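Local structure of putative hemin storage protein (Bordetella bronchiseptica, 6AU1) at residues 131-136 and 173-178; 147-152 and 222-227; 200-205 and 245-250; 238-243 and 282-287; 304-309 and 333-338. The protein cleaves deacetylated poly-beta-1,6-N-acetyl-D-glucosamine through its glycoside hydrolase domain, the part present here, and can thereby disrupt bacterial biofilms. One frame throughout, in Å; residues are numbered along the deposited sequence.

Interaction 1: residues 131-136 and 173-178; sequences SPFHPD and PEALAT
The carbonyl oxygen O of E174 is gripped twice, by T178 N one helical turn on and by T178 OG1, which donates to E174 O at 2.9 Å. OG1 approaches in the plane of the E174 carbonyl; within T178 it stands anti to the carbonyl carbon, and this bond fixes the rotation of the threonine, leaving OG1 at the edge of the F133 ring, near its plane. CD1 of F133 is 3.5 Å from OG1 of T178, while CB of A175 covers one face, 4.0 Å from the ring centroid and 26° off the normal, a CH-pi contact. Y208 stacks on the same phenyl ring and Y179 meets it edge-to-face. Alongside, E174 bends at chi2 (76°), so that its carboxylate lies beside the H134 imidazole with CD 3.4 Å from CD2 of H134, the two planes 49° apart. H134 is the N-cap of helix 135-151: its ND1 accepts from D136 N at 3.1 Å, in the ring plane. S131 OG accepts from F133 N in an ST turn. The contact thus joins the start of helix 135-151 to helix 173-181 chiefly through F133, and the nearby E174 carboxylate would probably raise the proton affinity of H134.

Interaction 2: residues 147-152 and 222-227; sequences DLAKAA and GYQNDR
From CB, the side chain of Q224 starts with CG anti to its carbonyl carbon (chi1 -71°) and the chain bends at chi2 (-73°), a fold that brings the amide back to the C-terminal end of helix 135-151. CD comes within 3.7 Å of A152 O. OE1 turns to F154 N, just past the helix, and NE2 reaches two carbonyls: A152 O at 2.8 Å, with an N-H...O angle of 147° and the donor in the carbonyl plane, and A149 O at 2.9 Å, a weak, bent bond. Helices 135-151 and 195-223 both belong to the outer layer of the TIM-barrel-like glycoside hydrolase domain, and here their C-terminal ends meet, the amide binding the chain as it leaves the first helix towards strand 156-159. Beside it, CB of A149 packs on CB of Y223 at 3.5 Å. K150, extended beyond CG, runs alongside Y223 in the same direction; its CG is 3.5 Å from CE1 of Y223, and its CE lies 3.2 Å from OH of Y223, the hydroxyl also making a weak hydrogen bond with E146.

Interaction 3: residues 200-205 and 245-250; sequences QWSKGK and SEAWYG
K203 and E246 cross obliquely, their charged ends meeting although the K203 CB points away from 245-250. A bend at chi2 (-62°) turns the lysine round, whereas E246 is extended beyond CG; NZ of K203 lies 2.9 Å from OE1 of E246, a salt bridge whose N-H...O bond uses the syn lone pair of OE1. The same OE1 accepts from a water, 2.8 Å away, that also donates to S202 OG. S202 faces the short helix: OG is anti to its backbone N (chi1 174°) and sits 3.3 Å from CA of A247. A second water receives from S202 OG and donates to S202 O and E246 O. CE of K205 lies over the W201 ring, and K205 NZ bonds E169 O and a third water, which passes on to A247 O at 2.8 Å. Helix 195-223 of the TIM-barrel-like domain thus meets the weakly bonded helix about 246-249 through one ion pair and three water bridges. E246 being buried, the nearby ammonium probably favours its ionised carboxylate.

Interaction 4: residues 238-243 and 282-287; sequences QPVLDP and RQLVAA. With SO4 (sulfate ion), chain E.
The short helix 238-241 ends with D242 N bonded to Q238 O at 2.7 Å, and between 238-243 and 282-287 the nearest CA atoms are those of L241 and L284, 6.1 Å apart. V240 and L241 carry the apolar interface. V240 places CG1 anti to its backbone N (chi1 -180°), aiming that branch at the facing helix, where it meets CB of A287 at 3.6 Å and CD1 of L284 at 3.9 Å. L284 crosses both residues at about a right angle, and its CD1 touches CG of L241 as well as CG1 of V240. L241 sends CD2 over the helix backbone, 3.7 Å from CA of L284, and also approaches CB of Q283. L265, on strand 262-266 of the TIM-barrel-like sheet, touches V240 and L284 from the barrel side, and W280 packs against L241. On the outer side of helix 277-290, a sulfate, probably from the crystallisation liquor, is held by R282. A bend at chi3 (51°) sets the guanidinium edge against it, NE giving a bond to O3 at 2.8 Å and NH2 a nearly straight one (172°) to O1. Q283 NE2 adds a weak bond to O4, and Q279 NE2 binds the ion too. The contact itself is purely apolar, so cohesion rests on burial of aliphatic groups; the anion that meets the arginine charge takes no part in it.

Interaction 5: residues 304-309 and 333-338; sequences RDWRVG and GYYPDD
Apolar contacts come first. CB of R304 rests on the P336 ring, 3.5 Å from CD of P336, and W306 reaches the same proline tip to tip, with CZ2 of W306 3.7 Å from CD of P336. P336 follows a cis peptide bond. The six-membered ring of W306 and the Y335 ring form an oblique aromatic pair, centroids 5.5 Å apart and planes at 35°; CZ2 of W306 approaches CD2 of Y335 to 3.4 Å. Y335 gets there with CG anti to its backbone N (chi1 174°), and W93 meets its ring edge-to-face.

Polar links between the segments run through water. One bridges W306 NE1 and, weakly, Y335 OH, a hydroxyl whose stronger partner is D13. Another accepts from R304 NH1 at 2.9 Å and donates to D338 OD2. The direct distance between NH1 of R304 and OD2 of D338 is 4.5 Å, with the oxygen well out of the guanidinium plane, so that pair is purely electrostatic.

Within 333-338, Y334 OH donates to D337 OD1 at 2.6 Å, and R35 forms a salt bridge to the same oxygen. Strands 297-305 and 332-335 are parallel neighbours, and the contact lies near the C-terminal ends of both strands, the end of the sheet that in TIM barrels bears the active site.

In the fold
From the N terminus, interaction 1 closes first, joining the loop before helix 135-151 to helix 173-181. Interaction 2 starts on that same helix 135-151 and reaches the end of helix 195-223; its segments alternate with those of interaction 1, so the two cross. Interaction 3 opens on helix 195-223, inside the span of interaction 2, and closes at 245-250, crossing it in turn. It also crosses interaction 4, which it touches: Y249 OH is 2.6 Å from Q238 OE1. Interaction 4 spans strand 262-266 to reach helix 277-290. Interaction 5 follows in series and closes a beta-alpha-beta crossover, with helix 314-326 between parallel strands 297-305 and 332-335, about 35 Å centre to centre from interaction 1.

Interaction 1: residues 131-136 and 173-178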
# COMPACT_ATOMS: atom_id res chain seq x y z
N SER A 131 5.31 15.91 -3.57
CA SER A 131 4.40 16.25 -4.66
C SER A 131 4.78 15.59 -5.97
O SER A 131 5.83 15.89 -6.54
CB SER A 131 4.35 17.76 -4.87
OG SER A 131 3.49 18.06 -5.96
N PRO A 132 3.93 14.69 -6.49
CA PRO A 132 4.28 14.06 -7.76
C PRO A 132 4.12 15.02 -8.94
O PRO A 132 4.44 14.66 -10.07
CB PRO A 132 3.28 12.90 -7.86
CG PRO A 132 2.07 13.41 -7.13
CD PRO A 132 2.62 14.24 -5.98
N PHE A 133 3.64 16.24 -8.68
CA PHE A 133 3.57 17.28 -9.70
C PHE A 133 4.88 18.07 -9.84
O PHE A 133 5.07 18.78 -10.83
CB PHE A 133 2.42 18.25 -9.38
CG PHE A 133 1.07 17.58 -9.33
CD1 PHE A 133 0.34 17.37 -10.49
CD2 PHE A 133 0.55 17.14 -8.13
CE1 PHE A 133 -0.90 16.75 -10.46
CE2 PHE A 133 -0.69 16.52 -8.08
CZ PHE A 133 -1.41 16.32 -9.25
N HIS A 134 5.78 17.94 -8.87
CA HIS A 134 7.06 18.64 -8.91
C HIS A 134 8.10 17.77 -9.62
O HIS A 134 8.31 16.62 -9.24
CB HIS A 134 7.55 18.99 -7.51
CG HIS A 134 8.63 20.02 -7.48
ND1 HIS A 134 9.92 19.76 -7.89
CD2 HIS A 134 8.60 21.33 -7.11
CE1 HIS A 134 10.65 20.86 -7.77
NE2 HIS A 134 9.87 21.82 -7.30
N PRO A 135 8.74 18.31 -10.67
CA PRO A 135 9.69 17.52 -11.46
C PRO A 135 10.85 16.94 -10.66
O PRO A 135 11.31 15.85 -10.99
CB PRO A 135 10.20 18.52 -12.51
CG PRO A 135 9.81 19.87 -12.00
CD PRO A 135 8.56 19.66 -11.22
N ASP A 136 11.33 17.64 -9.62
CA ASP A 136 12.44 17.11 -8.83
C ASP A 136 11.99 15.98 -7.91
O ASP A 136 12.69 14.99 -7.73
CB ASP A 136 13.12 18.21 -8.03
CG ASP A 136 13.80 19.24 -8.91
OD1 ASP A 136 14.35 18.87 -9.96
OD2 ASP A 136 13.77 20.43 -8.54
N PRO A 173 2.31 25.16 -6.43
CA PRO A 173 2.31 25.85 -7.73
C PRO A 173 2.43 24.90 -8.92
O PRO A 173 1.78 25.11 -9.95
CB PRO A 173 3.53 26.77 -7.63
CG PRO A 173 3.68 27.04 -6.17
CD PRO A 173 3.27 25.75 -5.48
N GLU A 174 3.26 23.88 -8.79
CA GLU A 174 3.45 22.92 -9.87
C GLU A 174 2.18 22.11 -10.12
O GLU A 174 1.87 21.76 -11.27
CB GLU A 174 4.62 21.97 -9.55
CG GLU A 174 5.98 22.64 -9.62
CD GLU A 174 6.28 23.52 -8.41
OE1 GLU A 174 5.58 23.41 -7.38
OE2 GLU A 174 7.22 24.33 -8.51
N ALA A 175 1.43 21.81 -9.06
CA ALA A 175 0.15 21.12 -9.23
C ALA A 175 -0.87 22.02 -9.92
O ALA A 175 -1.58 21.58 -10.83
CB ALA A 175 -0.39 20.64 -7.88
N LEU A 176 -0.95 23.28 -9.49
CA LEU A 176 -1.89 24.21 -10.09
C LEU A 176 -1.61 24.33 -11.59
O LEU A 176 -2.54 24.35 -12.40
CB LEU A 176 -1.83 25.59 -9.42
CG LEU A 176 -2.18 25.66 -7.93
CD1 LEU A 176 -2.02 27.09 -7.40
CD2 LEU A 176 -3.59 25.15 -7.67
N ALA A 177 -0.33 24.38 -11.95
CA ALA A 177 0.03 24.50 -13.36
C ALA A 177 -0.42 23.27 -14.14
O ALA A 177 -0.82 23.37 -15.30
CB ALA A 177 1.53 24.71 -13.52
N THR A 178 -0.35 22.11 -13.48
CA THR A 178 -0.80 20.87 -14.11
C THR A 178 -2.32 20.87 -14.33
O THR A 178 -2.79 20.44 -15.38
CB THR A 178 -0.40 19.64 -13.27
OG1 THR A 178 1.03 19.62 -13.11
CG2 THR A 178 -0.85 18.36 -13.95

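Interaction 2: residues 147-152 and 222-227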
# COMPACT_ATOMS: atom_id res chain seq x y z
N ASP A 147 16.56 2.22 -7.84
CA ASP A 147 17.56 1.66 -6.93
C ASP A 147 17.05 0.40 -6.24
O ASP A 147 17.80 -0.55 -6.04
CB ASP A 147 17.99 2.71 -5.89
CG ASP A 147 18.83 3.84 -6.49
OD1 ASP A 147 19.31 3.68 -7.64
OD2 ASP A 147 19.03 4.87 -5.81
N LEU A 148 15.76 0.39 -5.88
CA LEU A 148 15.14 -0.84 -5.38
C LEU A 148 15.28 -1.97 -6.39
O LEU A 148 15.65 -3.10 -6.03
CB LEU A 148 13.66 -0.60 -5.07
CG LEU A 148 12.84 -1.86 -4.77
CD1 LEU A 148 13.30 -2.51 -3.46
CD2 LEU A 148 11.34 -1.57 -4.77
N ALA A 149 15.00 -1.67 -7.65
CA ALA A 149 15.04 -2.69 -8.70
C ALA A 149 16.46 -3.22 -8.90
O ALA A 149 16.65 -4.39 -9.23
CB ALA A 149 14.48 -2.14 -9.99
N LYS A 150 17.44 -2.35 -8.70
CA LYS A 150 18.85 -2.74 -8.78
C LYS A 150 19.28 -3.58 -7.58
O LYS A 150 20.18 -4.41 -7.68
CB LYS A 150 19.74 -1.49 -8.85
CG LYS A 150 19.62 -0.65 -10.10
CD LYS A 150 20.38 0.66 -9.92
CE LYS A 150 20.62 1.38 -11.23
NZ LYS A 150 21.40 2.64 -11.04
N ALA A 151 18.66 -3.34 -6.43
CA ALA A 151 19.15 -3.88 -5.16
C ALA A 151 18.62 -5.27 -4.85
O ALA A 151 19.19 -5.99 -4.03
CB ALA A 151 18.80 -2.93 -4.01
N ALA A 152 17.52 -5.65 -5.49
CA ALA A 152 16.84 -6.87 -5.07
C ALA A 152 16.07 -7.51 -6.21
O ALA A 152 15.75 -6.86 -7.20
CB ALA A 152 15.90 -6.58 -3.90
N GLY A 222 11.79 -2.58 -16.24
CA GLY A 222 12.94 -2.48 -17.12
C GLY A 222 14.18 -3.04 -16.46
O GLY A 222 15.02 -3.67 -17.11
N TYR A 223 14.30 -2.82 -15.15
CA TYR A 223 15.48 -3.23 -14.40
C TYR A 223 15.40 -4.65 -13.87
O TYR A 223 16.43 -5.30 -13.66
CB TYR A 223 15.71 -2.28 -13.23
CG TYR A 223 16.78 -1.27 -13.52
CD1 TYR A 223 18.11 -1.56 -13.28
CD2 TYR A 223 16.46 -0.04 -14.05
CE1 TYR A 223 19.10 -0.65 -13.55
CE2 TYR A 223 17.44 0.88 -14.33
CZ TYR A 223 18.75 0.58 -14.07
OH TYR A 223 19.73 1.51 -14.35
N GLN A 224 14.19 -5.14 -13.63
CA GLN A 224 14.02 -6.53 -13.24
C GLN A 224 14.09 -7.42 -14.47
O GLN A 224 14.04 -8.64 -14.36
CB GLN A 224 12.69 -6.73 -12.51
CG GLN A 224 12.65 -6.11 -11.12
CD GLN A 224 13.46 -6.89 -10.11
OE1 GLN A 224 13.14 -8.03 -9.77
NE2 GLN A 224 14.55 -6.28 -9.64
N ASN A 225 14.23 -6.78 -15.63
CA ASN A 225 14.26 -7.47 -16.92
C ASN A 225 13.07 -8.40 -17.02
O ASN A 225 13.19 -9.56 -17.43
CB ASN A 225 15.57 -8.24 -17.09
CG ASN A 225 15.87 -8.56 -18.53
OD1 ASN A 225 15.44 -7.85 -19.44
ND2 ASN A 225 16.63 -9.63 -18.76
N ASP A 226 11.91 -7.87 -16.64
CA ASP A 226 10.72 -8.68 -16.42
C ASP A 226 9.47 -7.93 -16.84
O ASP A 226 8.96 -7.09 -16.09
CB ASP A 226 10.63 -9.10 -14.95
CG ASP A 226 9.38 -9.88 -14.63
OD1 ASP A 226 8.90 -10.63 -15.51
OD2 ASP A 226 8.86 -9.75 -13.50
N ARG A 227 8.98 -8.23 -18.04
CA ARG A 227 7.73 -7.64 -18.52
C ARG A 227 6.57 -8.09 -17.64
O ARG A 227 5.53 -7.43 -17.56
CB ARG A 227 7.48 -8.02 -19.98

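Interaction 3: residues 200-205 and 245-250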
# COMPACT_ATOMS: atom_id res chain seq x y z
N GLN A 200 -14.41 16.72 -12.27
CA GLN A 200 -13.35 16.52 -13.25
C GLN A 200 -11.99 16.53 -12.58
O GLN A 200 -11.09 15.75 -12.93
CB GLN A 200 -13.41 17.60 -14.34
CG GLN A 200 -14.60 17.47 -15.25
CD GLN A 200 -14.77 18.68 -16.15
OE1 GLN A 200 -14.04 19.66 -16.02
NE2 GLN A 200 -15.73 18.61 -17.06
N TRP A 201 -11.84 17.42 -11.61
CA TRP A 201 -10.60 17.55 -10.86
C TRP A 201 -10.32 16.30 -10.04
O TRP A 201 -9.19 15.79 -10.04
CB TRP A 201 -10.67 18.80 -9.97
CG TRP A 201 -9.38 19.12 -9.25
CD1 TRP A 201 -8.14 19.24 -9.79
CD2 TRP A 201 -9.25 19.43 -7.85
NE1 TRP A 201 -7.23 19.57 -8.81
CE2 TRP A 201 -7.88 19.70 -7.62
CE3 TRP A 201 -10.15 19.51 -6.78
CZ2 TRP A 201 -7.39 20.03 -6.35
CZ3 TRP A 201 -9.66 19.83 -5.52
CH2 TRP A 201 -8.30 20.10 -5.32
N SER A 202 -11.34 15.81 -9.34
CA SER A 202 -11.21 14.57 -8.57
C SER A 202 -10.75 13.41 -9.45
O SER A 202 -9.78 12.73 -9.13
CB SER A 202 -12.53 14.21 -7.89
OG SER A 202 -12.45 12.94 -7.26
N LYS A 203 -11.43 13.21 -10.58
CA LYS A 203 -11.08 12.12 -11.49
C LYS A 203 -9.69 12.31 -12.08
O LYS A 203 -8.94 11.34 -12.26
CB LYS A 203 -12.11 12.00 -12.61
CG LYS A 203 -13.42 11.37 -12.15
CD LYS A 203 -13.18 9.94 -11.66
CE LYS A 203 -14.48 9.24 -11.31
NZ LYS A 203 -14.25 7.81 -10.93
N GLY A 204 -9.33 13.56 -12.37
CA GLY A 204 -8.02 13.88 -12.90
C GLY A 204 -6.90 13.51 -11.94
O GLY A 204 -5.87 12.96 -12.35
N LYS A 205 -7.09 13.82 -10.66
CA LYS A 205 -6.06 13.50 -9.67
C LYS A 205 -5.92 11.99 -9.50
O LYS A 205 -4.81 11.47 -9.35
CB LYS A 205 -6.37 14.16 -8.33
CG LYS A 205 -6.11 15.66 -8.34
CD LYS A 205 -6.35 16.28 -6.97
CE LYS A 205 -7.85 16.36 -6.68
NZ LYS A 205 -8.05 16.72 -5.24
N SER A 245 -16.73 9.81 -1.89
CA SER A 245 -15.51 10.07 -1.12
C SER A 245 -14.24 9.95 -1.95
O SER A 245 -13.15 10.28 -1.47
CB SER A 245 -15.42 9.13 0.09
OG SER A 245 -15.18 7.79 -0.30
N GLU A 246 -14.35 9.48 -3.20
CA GLU A 246 -13.23 9.56 -4.14
C GLU A 246 -12.63 10.95 -4.16
O GLU A 246 -11.42 11.12 -4.29
CB GLU A 246 -13.67 9.19 -5.56
CG GLU A 246 -13.99 7.71 -5.74
CD GLU A 246 -14.42 7.39 -7.15
OE1 GLU A 246 -14.27 8.27 -8.03
OE2 GLU A 246 -14.90 6.26 -7.38
N ALA A 247 -13.49 11.96 -4.04
CA ALA A 247 -13.05 13.35 -4.09
C ALA A 247 -12.07 13.73 -2.98
O ALA A 247 -11.29 14.67 -3.16
CB ALA A 247 -14.26 14.28 -4.05
N TRP A 248 -12.09 13.05 -1.83
CA TRP A 248 -11.11 13.42 -0.80
C TRP A 248 -10.18 12.27 -0.43
O TRP A 248 -9.46 12.35 0.57
CB TRP A 248 -11.80 14.00 0.45
CG TRP A 248 -12.86 13.16 1.10
CD1 TRP A 248 -12.68 12.22 2.07
CD2 TRP A 248 -14.27 13.21 0.85
NE1 TRP A 248 -13.89 11.68 2.44
CE2 TRP A 248 -14.88 12.27 1.70
CE3 TRP A 248 -15.07 13.96 -0.02
CZ2 TRP A 248 -16.26 12.06 1.71
CZ3 TRP A 248 -16.44 13.74 -0.01
CH2 TRP A 248 -17.02 12.79 0.85
N TYR A 249 -10.15 11.24 -1.26
CA TYR A 249 -9.15 10.18 -1.16
C TYR A 249 -8.17 10.15 -2.33
O TYR A 249 -7.02 9.76 -2.15
CB TYR A 249 -9.83 8.80 -1.05
CG TYR A 249 -10.24 8.40 0.35
CD1 TYR A 249 -11.43 8.86 0.90
CD2 TYR A 249 -9.44 7.54 1.11
CE1 TYR A 249 -11.81 8.48 2.18
CE2 TYR A 249 -9.82 7.15 2.38
CZ TYR A 249 -11.01 7.62 2.91
OH TYR A 249 -11.40 7.25 4.18
N GLY A 250 -8.62 10.50 -3.53
CA GLY A 250 -7.74 10.40 -4.68
C GLY A 250 -7.53 8.94 -5.09
O GLY A 250 -6.52 8.60 -5.71
O HOH W 1 -9.66 12.53 -6.25
O HOH W 2 -14.07 11.06 -8.41
O HOH W 3 -10.88 16.47 -5.22

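Interaction 4: residues 238-243 and 282-287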
# COMPACT_ATOMS: atom_id res chain seq x y z
N GLN A 238 -13.48 3.36 2.17
CA GLN A 238 -14.52 4.39 2.04
C GLN A 238 -14.85 4.72 0.56
O GLN A 238 -16.03 4.81 0.20
CB GLN A 238 -14.14 5.66 2.82
CG GLN A 238 -15.28 6.62 3.05
CD GLN A 238 -14.93 7.79 3.97
OE1 GLN A 238 -13.91 7.77 4.67
NE2 GLN A 238 -15.77 8.82 3.96
N PRO A 239 -13.83 4.88 -0.32
CA PRO A 239 -14.18 5.11 -1.73
C PRO A 239 -14.97 3.97 -2.40
O PRO A 239 -15.60 4.19 -3.42
CB PRO A 239 -12.81 5.26 -2.41
CG PRO A 239 -11.90 5.72 -1.33
CD PRO A 239 -12.38 5.06 -0.07
N VAL A 240 -14.92 2.77 -1.82
CA VAL A 240 -15.71 1.65 -2.34
C VAL A 240 -17.14 1.69 -1.78
O VAL A 240 -18.11 1.58 -2.53
CB VAL A 240 -15.04 0.31 -1.98
CG1 VAL A 240 -15.86 -0.87 -2.52
CG2 VAL A 240 -13.61 0.29 -2.50
N LEU A 241 -17.26 1.87 -0.47
CA LEU A 241 -18.57 1.88 0.18
C LEU A 241 -19.34 3.15 -0.16
O LEU A 241 -20.57 3.13 -0.27
CB LEU A 241 -18.42 1.75 1.69
CG LEU A 241 -17.90 0.39 2.17
CD1 LEU A 241 -17.53 0.42 3.65
CD2 LEU A 241 -18.92 -0.69 1.89
N ASP A 242 -18.62 4.24 -0.33
CA ASP A 242 -19.23 5.54 -0.59
C ASP A 242 -18.43 6.30 -1.64
O ASP A 242 -17.56 7.11 -1.30
CB ASP A 242 -19.33 6.36 0.69
CG ASP A 242 -20.02 7.69 0.47
OD1 ASP A 242 -20.76 7.83 -0.53
OD2 ASP A 242 -19.81 8.60 1.31
N PRO A 243 -18.72 6.03 -2.92
CA PRO A 243 -17.85 6.54 -3.99
C PRO A 243 -17.76 8.06 -4.09
O PRO A 243 -16.82 8.53 -4.72
CB PRO A 243 -18.48 5.94 -5.25
CG PRO A 243 -19.07 4.65 -4.76
CD PRO A 243 -19.65 5.01 -3.42
N ARG A 282 -20.07 -7.63 4.39
CA ARG A 282 -21.06 -8.01 3.39
C ARG A 282 -21.28 -6.87 2.39
O ARG A 282 -21.28 -7.10 1.17
CB ARG A 282 -22.37 -8.40 4.09
CG ARG A 282 -23.31 -9.23 3.26
CD ARG A 282 -24.27 -10.04 4.15
NE ARG A 282 -24.95 -9.22 5.17
CZ ARG A 282 -24.76 -9.35 6.48
NH1 ARG A 282 -23.92 -10.25 6.96
NH2 ARG A 282 -25.43 -8.57 7.32
N GLN A 283 -21.44 -5.65 2.89
CA GLN A 283 -21.63 -4.49 2.01
C GLN A 283 -20.39 -4.20 1.17
O GLN A 283 -20.52 -3.80 0.00
CB GLN A 283 -22.01 -3.26 2.83
CG GLN A 283 -23.40 -3.33 3.41
CD GLN A 283 -23.69 -2.22 4.40
OE1 GLN A 283 -22.79 -1.48 4.79
NE2 GLN A 283 -24.95 -2.10 4.81
N LEU A 284 -19.21 -4.38 1.74
CA LEU A 284 -17.97 -4.13 0.99
C LEU A 284 -17.86 -5.11 -0.18
O LEU A 284 -17.58 -4.70 -1.31
CB LEU A 284 -16.74 -4.25 1.89
CG LEU A 284 -15.41 -3.84 1.25
CD1 LEU A 284 -15.33 -2.34 1.06
CD2 LEU A 284 -14.25 -4.34 2.09
N VAL A 285 -18.11 -6.39 0.08
CA VAL A 285 -18.06 -7.40 -0.98
C VAL A 285 -19.10 -7.11 -2.07
O VAL A 285 -18.80 -7.21 -3.26
CB VAL A 285 -18.29 -8.82 -0.40
CG1 VAL A 285 -18.42 -9.83 -1.51
CG2 VAL A 285 -17.13 -9.19 0.52
N ALA A 286 -20.31 -6.74 -1.66
CA ALA A 286 -21.37 -6.43 -2.61
C ALA A 286 -20.96 -5.27 -3.52
O ALA A 286 -21.23 -5.29 -4.72
CB ALA A 286 -22.66 -6.09 -1.88
N ALA A 287 -20.30 -4.27 -2.93
CA ALA A 287 -19.85 -3.11 -3.69
C ALA A 287 -18.82 -3.52 -4.73
O ALA A 287 -18.87 -3.06 -5.88
CB ALA A 287 -19.28 -2.04 -2.76
S SO4 E . -27.16 -6.24 4.60
O1 SO4 E . -27.20 -6.55 6.02
O2 SO4 E . -28.45 -6.57 3.99
O3 SO4 E . -26.11 -7.02 3.96
O4 SO4 E . -26.88 -4.81 4.40

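Interaction 5: residues 304-309 and 333-338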
# COMPACT_ATOMS: atom_id res chain seq x y z
N ARG A 304 -4.25 -7.51 13.45
CA ARG A 304 -3.89 -6.79 14.65
C ARG A 304 -4.79 -5.58 14.83
O ARG A 304 -5.19 -4.94 13.85
CB ARG A 304 -2.41 -6.38 14.61
CG ARG A 304 -1.92 -5.62 15.83
CD ARG A 304 -0.39 -5.56 15.90
NE ARG A 304 0.06 -4.84 17.07
CZ ARG A 304 0.17 -5.37 18.29
NH1 ARG A 304 -0.12 -6.65 18.49
NH2 ARG A 304 0.58 -4.61 19.30
N ASP A 305 -5.13 -5.29 16.07
CA ASP A 305 -5.86 -4.09 16.42
C ASP A 305 -4.81 -3.05 16.81
O ASP A 305 -4.38 -3.00 17.96
CB ASP A 305 -6.85 -4.39 17.55
CG ASP A 305 -7.74 -3.21 17.90
OD1 ASP A 305 -7.32 -2.06 17.67
OD2 ASP A 305 -8.84 -3.45 18.43
N TRP A 306 -4.36 -2.24 15.84
CA TRP A 306 -3.23 -1.34 16.07
C TRP A 306 -3.58 -0.22 17.05
O TRP A 306 -2.70 0.34 17.70
CB TRP A 306 -2.72 -0.72 14.76
CG TRP A 306 -2.22 -1.69 13.74
CD1 TRP A 306 -0.98 -2.26 13.68
CD2 TRP A 306 -2.95 -2.19 12.62
NE1 TRP A 306 -0.90 -3.10 12.59
CE2 TRP A 306 -2.09 -3.07 11.92
CE3 TRP A 306 -4.24 -1.98 12.13
CZ2 TRP A 306 -2.49 -3.74 10.77
CZ3 TRP A 306 -4.64 -2.65 10.99
CH2 TRP A 306 -3.77 -3.51 10.32
N ARG A 307 -4.86 0.13 17.15
CA ARG A 307 -5.25 1.24 18.00
C ARG A 307 -5.10 0.88 19.48
O ARG A 307 -4.63 1.70 20.27
CB ARG A 307 -6.68 1.71 17.68
CG ARG A 307 -7.81 0.87 18.27
CD ARG A 307 -9.17 1.49 17.99
NE ARG A 307 -9.52 1.41 16.57
CZ ARG A 307 -10.43 2.18 15.99
NH1 ARG A 307 -11.07 3.11 16.69
NH2 ARG A 307 -10.69 2.04 14.69
N VAL A 308 -5.46 -0.35 19.85
CA VAL A 308 -5.34 -0.79 21.24
C VAL A 308 -4.06 -1.58 21.47
O VAL A 308 -3.68 -1.85 22.61
CB VAL A 308 -6.54 -1.65 21.68
CG1 VAL A 308 -7.86 -0.95 21.39
CG2 VAL A 308 -6.50 -3.01 21.02
N GLY A 309 -3.39 -1.96 20.38
CA GLY A 309 -2.11 -2.64 20.48
C GLY A 309 -2.24 -4.09 20.89
O GLY A 309 -1.54 -4.55 21.80
N GLY A 333 -6.30 -11.99 2.30
CA GLY A 333 -5.03 -12.12 3.00
C GLY A 333 -5.09 -11.34 4.29
O GLY A 333 -6.17 -10.88 4.69
N TYR A 334 -3.95 -11.17 4.95
CA TYR A 334 -3.98 -10.41 6.19
C TYR A 334 -2.68 -9.64 6.40
O TYR A 334 -1.63 -9.96 5.84
CB TYR A 334 -4.25 -11.34 7.40
CG TYR A 334 -3.13 -12.31 7.69
CD1 TYR A 334 -2.03 -11.92 8.47
CD2 TYR A 334 -3.16 -13.61 7.21
CE1 TYR A 334 -1.00 -12.81 8.73
CE2 TYR A 334 -2.14 -14.50 7.47
CZ TYR A 334 -1.05 -14.10 8.23
OH TYR A 334 -0.02 -14.98 8.50
N TYR A 335 -2.81 -8.62 7.24
CA TYR A 335 -1.71 -7.77 7.67
C TYR A 335 -1.95 -7.47 9.15
O TYR A 335 -3.07 -7.15 9.52
CB TYR A 335 -1.66 -6.47 6.85
CG TYR A 335 -0.62 -5.48 7.34
CD1 TYR A 335 0.72 -5.83 7.37
CD2 TYR A 335 -0.99 -4.21 7.77
CE1 TYR A 335 1.69 -4.91 7.82
CE2 TYR A 335 -0.04 -3.30 8.22
CZ TYR A 335 1.30 -3.66 8.25
OH TYR A 335 2.25 -2.75 8.70
N PRO A 336 -0.91 -7.58 10.01
CA PRO A 336 0.48 -8.00 9.82
C PRO A 336 0.70 -9.43 10.28
O PRO A 336 -0.13 -10.00 10.99
CB PRO A 336 1.24 -7.02 10.73
CG PRO A 336 0.29 -6.92 11.94
CD PRO A 336 -1.14 -7.10 11.39
N ASP A 337 1.83 -10.01 9.90
CA ASP A 337 2.21 -11.28 10.48
C ASP A 337 3.10 -11.03 11.69
O ASP A 337 4.20 -10.47 11.57
CB ASP A 337 2.92 -12.17 9.47
CG ASP A 337 3.01 -13.60 9.93
OD1 ASP A 337 1.94 -14.25 9.97
OD2 ASP A 337 4.11 -14.06 10.29
N ASP A 338 2.61 -11.41 12.87
CA ASP A 338 3.39 -11.27 14.09
C ASP A 338 4.10 -12.59 14.34
O ASP A 338 3.67 -13.39 15.18
CB ASP A 338 2.49 -10.88 15.27
CG ASP A 338 3.26 -10.49 16.52
OD1 ASP A 338 4.51 -10.60 16.54
OD2 ASP A 338 2.60 -10.09 17.50
O HOH W 4 -0.31 -8.93 16.68
O HOH W 5 2.05 -3.72 11.66